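Long-range contact in geranyl diphosphate synthase small subunit (Antirrhinum majus, PDB 3QKC), which probably assists geranyl diphosphate formation as the regulatory small subunit of a prenyltransferase that joins dimethylallyl and isopentenyl diphosphates: residues A[141-146]-A[188-193]. Residues are numbered along the deposited sequence; the frame is centred on the assembly and turned at random.
Sequences IIELTR and AACGAI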
loop_
_atom_site.group_PDB
_atom_site.type_symbol
_atom_site.label_atom_id
_atom_site.label_comp_id
_atom_site.label_asym_id
_atom_site.label_seq_id
_atom_site.Cartn_x
_atom_site.Cartn_y
_atom_site.Cartn_z
ATOM N N ILE A 141 -6.290 -6.724 -6.888
ATOM C CA ILE A 141 -5.434 -6.201 -5.835
ATOM C C ILE A 141 -3.975 -6.518 -6.141
ATOM O O ILE A 141 -3.096 -5.653 -6.017
ATOM C CB ILE A 141 -5.893 -6.737 -4.474
ATOM C CG1 ILE A 141 -7.015 -5.838 -3.955
ATOM C CG2 ILE A 141 -4.735 -6.846 -3.474
ATOM C CD1 ILE A 141 -7.967 -6.532 -3.036
ATOM N N ILE A 142 -3.751 -7.744 -6.604
ATOM C CA ILE A 142 -2.442 -8.161 -7.082
ATOM C C ILE A 142 -1.935 -7.207 -8.157
ATOM O O ILE A 142 -0.776 -6.761 -8.089
ATOM C CB ILE A 142 -2.460 -9.606 -7.600
ATOM C CG1 ILE A 142 -2.623 -10.567 -6.427
ATOM C CG2 ILE A 142 -1.177 -9.908 -8.336
ATOM C CD1 ILE A 142 -3.357 -11.860 -6.776
ATOM N N GLU A 143 -2.812 -6.863 -9.107
ATOM C CA GLU A 143 -2.463 -5.926 -10.183
ATOM C C GLU A 143 -2.050 -4.553 -9.671
ATOM O O GLU A 143 -1.072 -3.983 -10.144
ATOM C CB GLU A 143 -3.625 -5.741 -11.165
ATOM C CG GLU A 143 -3.772 -6.847 -12.184
ATOM C CD GLU A 143 -2.524 -7.066 -13.007
ATOM O OE1 GLU A 143 -1.984 -6.110 -13.587
ATOM O OE2 GLU A 143 -2.093 -8.219 -13.091
ATOM N N LEU A 144 -2.835 -4.011 -8.743
ATOM C CA LEU A 144 -2.568 -2.696 -8.173
ATOM C C LEU A 144 -1.313 -2.678 -7.295
ATOM O O LEU A 144 -0.609 -1.693 -7.283
ATOM C CB LEU A 144 -3.784 -2.192 -7.378
ATOM C CG LEU A 144 -5.007 -1.876 -8.236
ATOM C CD1 LEU A 144 -6.304 -2.428 -7.611
ATOM C CD2 LEU A 144 -5.105 -0.391 -8.511
ATOM N N THR A 145 -1.050 -3.753 -6.553
ATOM C CA THR A 145 0.174 -3.837 -5.752
ATOM C C THR A 145 1.408 -3.886 -6.651
ATOM O O THR A 145 2.485 -3.388 -6.287
ATOM C CB THR A 145 0.189 -5.056 -4.810
ATOM O OG1 THR A 145 0.085 -6.262 -5.575
ATOM C CG2 THR A 145 -0.938 -4.985 -3.774
ATOM N N ARG A 146 1.226 -4.465 -7.834
ATOM C CA ARG A 146 2.292 -4.631 -8.813
ATOM C C ARG A 146 2.680 -3.280 -9.426
ATOM O O ARG A 146 3.845 -3.030 -9.719
ATOM C CB ARG A 146 1.832 -5.609 -9.903
ATOM C CG ARG A 146 2.933 -6.132 -10.813
ATOM C CD ARG A 146 2.425 -7.126 -11.889
ATOM N NE ARG A 146 1.625 -6.520 -12.969
ATOM C CZ ARG A 146 2.103 -5.727 -13.935
ATOM N NH1 ARG A 146 3.391 -5.392 -13.954
ATOM N NH2 ARG A 146 1.288 -5.246 -14.878
ATOM N N ALA A 188 -5.874 -1.320 -17.268
ATOM C CA ALA A 188 -6.516 -2.121 -18.303
ATOM C C ALA A 188 -6.745 -3.539 -17.800
ATOM O O ALA A 188 -7.828 -4.098 -17.983
ATOM C CB ALA A 188 -5.676 -2.123 -19.543
ATOM N N ALA A 189 -5.742 -4.110 -17.137
ATOM C CA ALA A 189 -5.846 -5.484 -16.640
ATOM C C ALA A 189 -6.923 -5.628 -15.562
ATOM O O ALA A 189 -7.653 -6.627 -15.558
ATOM C CB ALA A 189 -4.500 -5.991 -16.146
ATOM N N CYS A 190 -7.023 -4.644 -14.664
ATOM C CA CYS A 190 -8.096 -4.606 -13.648
ATOM C C CYS A 190 -9.471 -4.524 -14.293
ATOM O O CYS A 190 -10.374 -5.273 -13.945
ATOM C CB CYS A 190 -7.932 -3.409 -12.718
ATOM S SG CYS A 190 -6.692 -3.605 -11.440
ATOM N N GLY A 191 -9.631 -3.593 -15.225
ATOM C CA GLY A 191 -10.857 -3.508 -16.007
ATOM C C GLY A 191 -11.281 -4.869 -16.526
ATOM O O GLY A 191 -12.415 -5.313 -16.302
ATOM N N ALA A 192 -10.349 -5.545 -17.190
ATOM C CA ALA A 192 -10.620 -6.828 -17.811
ATOM C C ALA A 192 -10.946 -7.904 -16.773
ATOM O O ALA A 192 -11.892 -8.671 -16.947
ATOM C CB ALA A 192 -9.437 -7.242 -18.711
ATOM N N ILE A 193 -10.180 -7.937 -15.680
ATOM C CA ILE A 193 -10.388 -8.918 -14.623
ATOM C C ILE A 193 -11.774 -8.734 -14.036
ATOM O O ILE A 193 -12.534 -9.703 -13.891
ATOM C CB ILE A 193 -9.319 -8.832 -13.497
ATOM C CG1 ILE A 193 -7.986 -9.434 -13.969
ATOM C CG2 ILE A 193 -9.791 -9.573 -12.237
ATOM C CD1 ILE A 193 -6.760 -8.920 -13.182
#
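E143 and C190 sit opposite each other where two antiparallel helices of the all-helical isoprenoid synthase fold pack side by side, a worked example of a buried acid whose CB and CG pack against apolar groups while its carboxylate pairs with arginines. The axes of the short segments 141-146 and 188-193 are antiparallel, 177° between their N-to-C directions, and approach to 9.5 Å.

Apolar packing does most of the joining. C190 SG lies 3.7 Å from E143 CB and also touches L144 at CG and CD1, while A70 of helix 68-85 packs against the same cysteine. E143 CG, anti to the carbonyl carbon (chi1 -80°), lies 3.8 Å from the CD1 tip of I193.

The charged interactions centre on the carboxylate of E143, beside the small methyl of A189. E143 OE2 forms a salt bridge with R206 of helix 199-219, and R146 NH2 makes a long ion pair with OE1, which lies at the edge of the guanidinium, in its plane. An alanine in place of E143 would probably leave R206 without this buried countercharge and open a gap beside I193 CD1. No hydrogen bond links the two segments; at the carboxylate the closest approach is E143 OE1 to A189 CB, 3.6 Å.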